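PDB 3C8G: fumarase E from Shigella flexneri 2a str. 2457T, which probably catalyses the addition of water to fumarate to form malate, as a homodimer, without using the cis-isomer maleate. Local coordinates for residues Asp11-Leu16 with Ala158-Val163; Ser31-Gly36 with Thr165-Leu170. All coordinates share one frame; numbering follows the deposited sequence.

Contact 1 of 2, residues Asp11-Leu16 with Ala158-Val163; sequences DVLEQL and ALTLAV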
ATOM      1  N   ASP A  11       1.346 -15.149 -25.625  1.00 82.33           N
ATOM      2  CA  ASP A  11       1.013 -16.211 -24.678  1.00 81.71           C
ATOM      3  C   ASP A  11      -0.143 -15.819 -23.741  1.00 80.64           C
ATOM      4  O   ASP A  11      -0.708 -16.677 -23.055  1.00 80.86           O
ATOM      5  CB  ASP A  11       2.230 -16.723 -23.910  1.00 82.29           C
ATOM      6  CG  ASP A  11       3.148 -15.626 -23.489  1.00 83.76           C
ATOM      7  OD1 ASP A  11       2.678 -14.693 -22.810  1.00 86.74           O
ATOM      8  OD2 ASP A  11       4.343 -15.694 -23.841  1.00 85.56           O
ATOM      9  N   VAL A  12      -0.495 -14.532 -23.731  1.00 78.94           N
ATOM     10  CA  VAL A  12      -1.697 -14.063 -23.046  1.00 77.02           C
ATOM     11  C   VAL A  12      -2.867 -14.438 -23.930  1.00 76.03           C
ATOM     12  O   VAL A  12      -3.964 -14.772 -23.467  1.00 75.25           O
ATOM     13  CB  VAL A  12      -1.673 -12.531 -22.801  1.00 76.69           C
ATOM     14  CG1 VAL A  12      -3.073 -11.978 -22.657  1.00 75.81           C
ATOM     15  CG2 VAL A  12      -0.869 -12.203 -21.566  1.00 75.85           C
ATOM     16  N   LEU A  13      -2.593 -14.378 -25.221  1.00 75.22           N
ATOM     17  CA  LEU A  13      -3.584 -14.593 -26.243  1.00 74.86           C
ATOM     18  C   LEU A  13      -3.893 -16.082 -26.385  1.00 73.93           C
ATOM     19  O   LEU A  13      -4.979 -16.467 -26.813  1.00 74.07           O
ATOM     20  CB  LEU A  13      -3.023 -14.048 -27.542  1.00 75.11           C
ATOM     21  CG  LEU A  13      -3.958 -13.490 -28.602  1.00 76.29           C
ATOM     22  CD1 LEU A  13      -4.810 -12.354 -28.009  1.00 77.22           C
ATOM     23  CD2 LEU A  13      -3.091 -12.999 -29.777  1.00 75.67           C
ATOM     24  N   GLU A  14      -2.910 -16.901 -26.026  1.00 72.83           N
ATOM     25  CA  GLU A  14      -3.004 -18.350 -26.043  1.00 72.08           C
ATOM     26  C   GLU A  14      -3.813 -18.813 -24.861  1.00 70.71           C
ATOM     27  O   GLU A  14      -4.749 -19.613 -24.990  1.00 70.65           O
ATOM     28  CB  GLU A  14      -1.599 -18.950 -25.929  1.00 72.47           C
ATOM     29  CG  GLU A  14      -1.558 -20.456 -25.659  1.00 72.73           C
ATOM     30  CD  GLU A  14      -0.139 -20.974 -25.550  1.00 72.98           C
ATOM     31  OE1 GLU A  14       0.312 -21.620 -26.522  1.00 73.38           O
ATOM     32  OE2 GLU A  14       0.528 -20.708 -24.514  1.00 73.75           O
ATOM     33  N   GLN A  15      -3.399 -18.323 -23.702  1.00 69.27           N
ATOM     34  CA  GLN A  15      -4.101 -18.539 -22.457  1.00 67.66           C
ATOM     35  C   GLN A  15      -5.583 -18.195 -22.566  1.00 66.05           C
ATOM     36  O   GLN A  15      -6.412 -18.957 -22.111  1.00 65.96           O
ATOM     37  CB  GLN A  15      -3.442 -17.741 -21.333  1.00 67.79           C
ATOM     38  CG  GLN A  15      -2.307 -18.471 -20.632  1.00 69.09           C
ATOM     39  CD  GLN A  15      -1.886 -17.769 -19.347  1.00 71.60           C
ATOM     40  OE1 GLN A  15      -0.794 -17.220 -19.264  1.00 71.77           O
ATOM     41  NE2 GLN A  15      -2.767 -17.761 -18.349  1.00 73.87           N
ATOM     42  N   LEU A  16      -5.927 -17.073 -23.180  1.00 64.21           N
ATOM     43  CA  LEU A  16      -7.326 -16.674 -23.183  1.00 63.23           C
ATOM     44  C   LEU A  16      -8.148 -17.422 -24.214  1.00 63.33           C
ATOM     45  O   LEU A  16      -9.341 -17.629 -24.020  1.00 63.04           O
ATOM     46  CB  LEU A  16      -7.483 -15.175 -23.370  1.00 62.30           C
ATOM     47  CG  LEU A  16      -7.019 -14.334 -22.201  1.00 60.95           C
ATOM     48  CD1 LEU A  16      -6.848 -12.899 -22.645  1.00 60.34           C
ATOM     49  CD2 LEU A  16      -8.001 -14.410 -21.104  1.00 57.72           C
ATOM     50  N   ALA A 158     -13.728  -9.673 -28.280  1.00 52.22           N
ATOM     51  CA  ALA A 158     -13.838  -8.357 -27.730  1.00 52.89           C
ATOM     52  C   ALA A 158     -13.206  -8.285 -26.327  1.00 53.92           C
ATOM     53  O   ALA A 158     -12.372  -7.408 -26.040  1.00 53.87           O
ATOM     54  CB  ALA A 158     -15.314  -7.948 -27.703  1.00 52.60           C
ATOM     55  N   LEU A 159     -13.604  -9.211 -25.465  1.00 54.24           N
ATOM     56  CA  LEU A 159     -13.068  -9.302 -24.119  1.00 55.20           C
ATOM     57  C   LEU A 159     -11.535  -9.528 -24.119  1.00 55.60           C
ATOM     58  O   LEU A 159     -10.816  -9.003 -23.263  1.00 54.62           O
ATOM     59  CB  LEU A 159     -13.726 -10.487 -23.443  1.00 55.42           C
ATOM     60  CG  LEU A 159     -14.745 -10.374 -22.350  1.00 55.93           C
ATOM     61  CD1 LEU A 159     -15.471  -9.043 -22.371  1.00 54.87           C
ATOM     62  CD2 LEU A 159     -15.655 -11.622 -22.520  1.00 54.89           C
ATOM     63  N   THR A 160     -11.052 -10.330 -25.071  1.00 55.51           N
ATOM     64  CA  THR A 160      -9.626 -10.600 -25.158  1.00 55.78           C
ATOM     65  C   THR A 160      -8.985  -9.300 -25.570  1.00 56.50           C
ATOM     66  O   THR A 160      -7.898  -8.942 -25.097  1.00 57.04           O
ATOM     67  CB  THR A 160      -9.338 -11.745 -26.150  1.00 55.57           C
ATOM     68  OG1 THR A 160     -10.065 -12.888 -25.716  1.00 54.49           O
ATOM     69  CG2 THR A 160      -7.883 -12.111 -26.193  1.00 53.74           C
ATOM     70  N   LEU A 161      -9.684  -8.541 -26.395  1.00 57.01           N
ATOM     71  CA  LEU A 161      -9.112  -7.306 -26.827  1.00 58.08           C
ATOM     72  C   LEU A 161      -9.032  -6.351 -25.623  1.00 58.99           C
ATOM     73  O   LEU A 161      -7.996  -5.729 -25.414  1.00 60.52           O
ATOM     74  CB  LEU A 161      -9.868  -6.750 -28.018  1.00 57.79           C
ATOM     75  CG  LEU A 161      -9.414  -5.464 -28.770  1.00 59.68           C
ATOM     76  CD1 LEU A 161      -9.816  -4.218 -27.928  1.00 60.47           C
ATOM     77  CD2 LEU A 161      -7.917  -5.420 -29.294  1.00 54.00           C
ATOM     78  N   ALA A 162     -10.075  -6.274 -24.803  1.00 58.86           N
ATOM     79  CA  ALA A 162     -10.032  -5.431 -23.628  1.00 59.50           C
ATOM     80  C   ALA A 162      -8.851  -5.751 -22.718  1.00 59.84           C
ATOM     81  O   ALA A 162      -8.256  -4.836 -22.160  1.00 59.23           O
ATOM     82  CB  ALA A 162     -11.310  -5.550 -22.835  1.00 60.23           C
ATOM     83  N   VAL A 163      -8.508  -7.031 -22.539  1.00 60.25           N
ATOM     84  CA  VAL A 163      -7.432  -7.327 -21.576  1.00 60.54           C
ATOM     85  C   VAL A 163      -6.093  -7.051 -22.225  1.00 60.48           C
ATOM     86  O   VAL A 163      -5.211  -6.444 -21.634  1.00 61.48           O
ATOM     87  CB  VAL A 163      -7.523  -8.731 -20.792  1.00 60.32           C
ATOM     88  CG1 VAL A 163      -8.929  -9.276 -20.713  1.00 58.11           C
ATOM     89  CG2 VAL A 163      -6.614  -9.744 -21.324  1.00 60.06           C
TER
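Leu16 reaches across to both Thr160 and Val163 chiefly through one methyl, CD1. A chi2 of 164° extends this branch away from CA, which carries it in toward its two partners on the other helix: Leu16 CD1 is 3.4 Å from Val163 CG2 and 3.8 Å from Thr160 CG2. Past Thr160, Leu16 runs in the opposite direction, and the backbones draw closest here, with the CA atoms of Leu16 and Thr160 6.8 Å apart.

Threonine suits the spot because its two branches do different work. CG2 stands anti to the backbone N and faces the leucines, while OG1 lies beside that N (chi1 -57°) and gives its proton to the carbonyl of Lys156, one turn earlier in the same helix. The polar end is thereby paired within its own helix, and the methyl is presented as an apolar surface. The arrangement belongs to the all-helical fold of the MtlR/FumE family: the axes of 11-16, on helix 9-18, and 158-163, on helix 148-169, come within 10.8 Å, roughly antiparallel at 145° between their N-to-C directions.

Leu13 approaches the same threonine methyl at about a right angle, through its folded-back branch, placing Leu13 CD1 3.6 Å from Thr160 CG2 at the more solvent-exposed margin. On the buried margin, beta-branched Val12 and Val163 meet more loosely, Val12 CG1 lying 4.4 Å from Val163 CG2. Helix 29-40 closes over this buried side, with Ile32 packing on Val12 and Leu16, and Leu33 on Val163, while Phe25 of helix 22-25 packs on Leu16 and Thr160.

Contact 2 of 2, residues Ser31-Gly36 with Thr165-Leu170; sequences SILLQG and TTLKEL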
ATOM      1  N   SER A  31      -6.445 -13.246 -13.176  1.00 59.11           N
ATOM      2  CA  SER A  31      -5.040 -13.582 -13.036  1.00 59.48           C
ATOM      3  C   SER A  31      -4.083 -12.886 -14.040  1.00 59.07           C
ATOM      4  O   SER A  31      -2.981 -12.512 -13.688  1.00 59.34           O
ATOM      5  CB  SER A  31      -4.871 -15.089 -13.115  1.00 58.99           C
ATOM      6  OG  SER A  31      -3.502 -15.403 -13.114  1.00 60.22           O
ATOM      7  N   ILE A  32      -4.471 -12.720 -15.289  1.00 59.15           N
ATOM      8  CA  ILE A  32      -3.553 -12.066 -16.185  1.00 58.74           C
ATOM      9  C   ILE A  32      -3.453 -10.597 -15.800  1.00 58.90           C
ATOM     10  O   ILE A  32      -2.342 -10.065 -15.735  1.00 58.93           O
ATOM     11  CB  ILE A  32      -3.908 -12.274 -17.639  1.00 58.48           C
ATOM     12  CG1 ILE A  32      -3.404 -13.651 -18.077  1.00 57.78           C
ATOM     13  CG2 ILE A  32      -3.267 -11.177 -18.509  1.00 58.78           C
ATOM     14  CD1 ILE A  32      -4.252 -14.325 -19.200  1.00 55.77           C
ATOM     15  N   LEU A  33      -4.584  -9.965 -15.499  1.00 58.37           N
ATOM     16  CA  LEU A  33      -4.574  -8.559 -15.142  1.00 59.30           C
ATOM     17  C   LEU A  33      -3.785  -8.326 -13.855  1.00 60.06           C
ATOM     18  O   LEU A  33      -2.969  -7.392 -13.760  1.00 59.07           O
ATOM     19  CB  LEU A  33      -5.992  -8.018 -14.979  1.00 59.11           C
ATOM     20  CG  LEU A  33      -6.844  -8.057 -16.240  1.00 60.52           C
ATOM     21  CD1 LEU A  33      -8.276  -7.650 -15.931  1.00 60.27           C
ATOM     22  CD2 LEU A  33      -6.229  -7.147 -17.301  1.00 60.56           C
ATOM     23  N   LEU A  34      -4.025  -9.199 -12.873  1.00 60.86           N
ATOM     24  CA  LEU A  34      -3.344  -9.112 -11.610  1.00 61.84           C
ATOM     25  C   LEU A  34      -1.867  -9.001 -11.918  1.00 62.45           C
ATOM     26  O   LEU A  34      -1.184  -8.068 -11.476  1.00 62.80           O
ATOM     27  CB  LEU A  34      -3.600 -10.351 -10.739  1.00 61.90           C
ATOM     28  CG  LEU A  34      -3.593 -10.083  -9.215  1.00 62.33           C
ATOM     29  CD1 LEU A  34      -3.222 -11.311  -8.320  1.00 57.25           C
ATOM     30  CD2 LEU A  34      -2.735  -8.895  -8.847  1.00 61.43           C
ATOM     31  N   GLN A  35      -1.376  -9.955 -12.694  1.00 62.57           N
ATOM     32  CA  GLN A  35       0.037 -10.033 -12.890  1.00 63.23           C
ATOM     33  C   GLN A  35       0.492  -8.848 -13.677  1.00 62.92           C
ATOM     34  O   GLN A  35       1.606  -8.346 -13.456  1.00 63.69           O
ATOM     35  CB  GLN A  35       0.444 -11.344 -13.528  1.00 63.34           C
ATOM     36  CG  GLN A  35       0.175 -12.554 -12.593  1.00 68.42           C
ATOM     37  CD  GLN A  35       0.503 -12.314 -11.060  1.00 73.05           C
ATOM     38  OE1 GLN A  35       1.569 -11.791 -10.683  1.00 73.60           O
ATOM     39  NE2 GLN A  35      -0.428 -12.726 -10.200  1.00 73.09           N
ATOM     40  N   GLY A  36      -0.378  -8.356 -14.553  1.00 61.96           N
ATOM     41  CA  GLY A  36      -0.046  -7.165 -15.341  1.00 60.90           C
ATOM     42  C   GLY A  36       0.199  -5.989 -14.422  1.00 59.93           C
ATOM     43  O   GLY A  36       1.156  -5.271 -14.582  1.00 60.17           O
ATOM     44  N   THR A 165      -5.555  -4.753 -24.570  1.00 60.34           N
ATOM     45  CA  THR A 165      -5.298  -3.328 -24.613  1.00 61.55           C
ATOM     46  C   THR A 165      -5.058  -2.771 -23.215  1.00 62.37           C
ATOM     47  O   THR A 165      -4.224  -1.886 -23.032  1.00 62.40           O
ATOM     48  CB  THR A 165      -6.275  -2.463 -25.527  1.00 62.03           C
ATOM     49  OG1 THR A 165      -6.716  -1.283 -24.831  1.00 63.61           O
ATOM     50  CG2 THR A 165      -7.456  -3.217 -25.987  1.00 61.32           C
ATOM     51  N   THR A 166      -5.744  -3.346 -22.231  1.00 63.26           N
ATOM     52  CA  THR A 166      -5.478  -3.065 -20.831  1.00 64.05           C
ATOM     53  C   THR A 166      -4.031  -3.361 -20.476  1.00 64.83           C
ATOM     54  O   THR A 166      -3.371  -2.513 -19.896  1.00 65.82           O
ATOM     55  CB  THR A 166      -6.403  -3.854 -19.910  1.00 64.25           C
ATOM     56  OG1 THR A 166      -7.736  -3.397 -20.109  1.00 64.10           O
ATOM     57  CG2 THR A 166      -6.028  -3.647 -18.427  1.00 64.41           C
ATOM     58  N   LEU A 167      -3.535  -4.540 -20.836  1.00 65.11           N
ATOM     59  CA  LEU A 167      -2.136  -4.879 -20.618  1.00 65.48           C
ATOM     60  C   LEU A 167      -1.144  -3.903 -21.285  1.00 66.34           C
ATOM     61  O   LEU A 167      -0.070  -3.641 -20.768  1.00 66.84           O
ATOM     62  CB  LEU A 167      -1.894  -6.299 -21.106  1.00 65.18           C
ATOM     63  CG  LEU A 167      -1.846  -7.487 -20.133  1.00 64.53           C
ATOM     64  CD1 LEU A 167      -2.562  -7.263 -18.787  1.00 64.41           C
ATOM     65  CD2 LEU A 167      -2.323  -8.741 -20.815  1.00 61.35           C
ATOM     66  N   LYS A 168      -1.514  -3.344 -22.429  1.00 68.01           N
ATOM     67  CA  LYS A 168      -0.573  -2.531 -23.210  1.00 68.95           C
ATOM     68  C   LYS A 168      -0.382  -1.192 -22.528  1.00 69.07           C
ATOM     69  O   LYS A 168       0.706  -0.626 -22.536  1.00 68.61           O
ATOM     70  CB  LYS A 168      -1.082  -2.343 -24.625  1.00 69.00           C
ATOM     71  CG  LYS A 168      -0.055  -1.793 -25.614  1.00 71.18           C
ATOM     72  CD  LYS A 168       0.853  -2.877 -26.203  1.00 73.20           C
ATOM     73  CE  LYS A 168       1.650  -2.346 -27.415  1.00 72.96           C
ATOM     74  NZ  LYS A 168       2.719  -1.337 -27.014  1.00 73.59           N
ATOM     75  N   GLU A 169      -1.461  -0.722 -21.914  1.00 69.63           N
ATOM     76  CA  GLU A 169      -1.466   0.528 -21.204  1.00 70.46           C
ATOM     77  C   GLU A 169      -0.601   0.483 -19.926  1.00 70.89           C
ATOM     78  O   GLU A 169      -0.192   1.528 -19.455  1.00 71.08           O
ATOM     79  CB  GLU A 169      -2.899   0.978 -20.873  1.00 70.70           C
ATOM     80  CG  GLU A 169      -3.839   1.185 -22.049  1.00 69.86           C
ATOM     81  CD  GLU A 169      -3.364   2.226 -23.078  1.00 72.61           C
ATOM     82  OE1 GLU A 169      -2.847   3.284 -22.667  1.00 72.23           O
ATOM     83  OE2 GLU A 169      -3.551   1.998 -24.312  1.00 72.13           O
ATOM     84  N   LEU A 170      -0.304  -0.705 -19.394  1.00 71.39           N
ATOM     85  CA  LEU A 170       0.504  -0.811 -18.184  1.00 72.06           C
ATOM     86  C   LEU A 170       2.004  -1.123 -18.382  1.00 72.84           C
ATOM     87  O   LEU A 170       2.634  -1.733 -17.495  1.00 73.09           O
ATOM     88  CB  LEU A 170      -0.106  -1.835 -17.229  1.00 72.02           C
ATOM     89  CG  LEU A 170      -1.583  -1.703 -16.925  1.00 71.18           C
ATOM     90  CD1 LEU A 170      -2.071  -2.988 -16.292  1.00 67.94           C
ATOM     91  CD2 LEU A 170      -1.780  -0.501 -16.026  1.00 70.44           C
TER
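Segment 31-36 of helix 29-40 and the helical part, 165-169, of segment 165-170 run almost parallel, 8° between their N-to-C directions and 10.1 Å apart at the axes, with the backbones nearest where the CA atoms of Gly36 and Leu167 are 6.1 Å apart. The end of the Leu167 side chain reaches Ile32, Leu33 and Gly36, with both methyls in use. Leu167 CD2 meets Ile32 CG2 at 3.5 Å, the two side chains crossing at about a right angle, while Leu167 CD1 lies between Ile32 CG2 and Leu33 CD2, 4.0 Å from each. Leu167 CD1 also lies 4.3 Å from Gly36 CA. Glycine fits because, lacking a side chain, it offers bare backbone for this methyl to rest on.

Ile32 uses its short branch: CG2 is anti to the backbone N, and the longer arm through CG1 to CD1 leads off, toward helix 9-18. Leu33 touches with CD2, the branch that bends back rather than extending from CA. That methyl also sits 3.7 Å from Thr166 CG2. Thr166 turns its methyl to the interface, and its OG1 bonds to the carbonyl oxygen of Ala162. In the all-helical MtlR/FumE domain this packing brings the C-terminal end of the chain against an N-terminal helix.

Beyond the last helical turn, Leu170 packs its CD1 against the carbonyl carbon of Gly36 at 4.2 Å, and rests on Leu87 of helix 87-104. Methyl on methyl and methyl on backbone, the pairing depends on fit and the exclusion of water, with no polar bond between the segments.

How the contacts relate
Contact 1 and contact 2 are two successive parts of one buried seam, with centres about 10 Å apart, and helix 148-169 supplies one side of both. Helices 9-18 and 29-40 come to it in turn and also meet each other: Val12 CG2 lies 4.0 Å from Ile32 CG2. Val12 bridges further, its CG1 being 3.8 Å from Leu167 CD2, and Val163 CB packs 4.0 Å from Leu33 CD2. The four segments, from three helices, thus form part of the helical core, joining the start of the chain to its end. Neither contact is touched by the other subunit of the dimer.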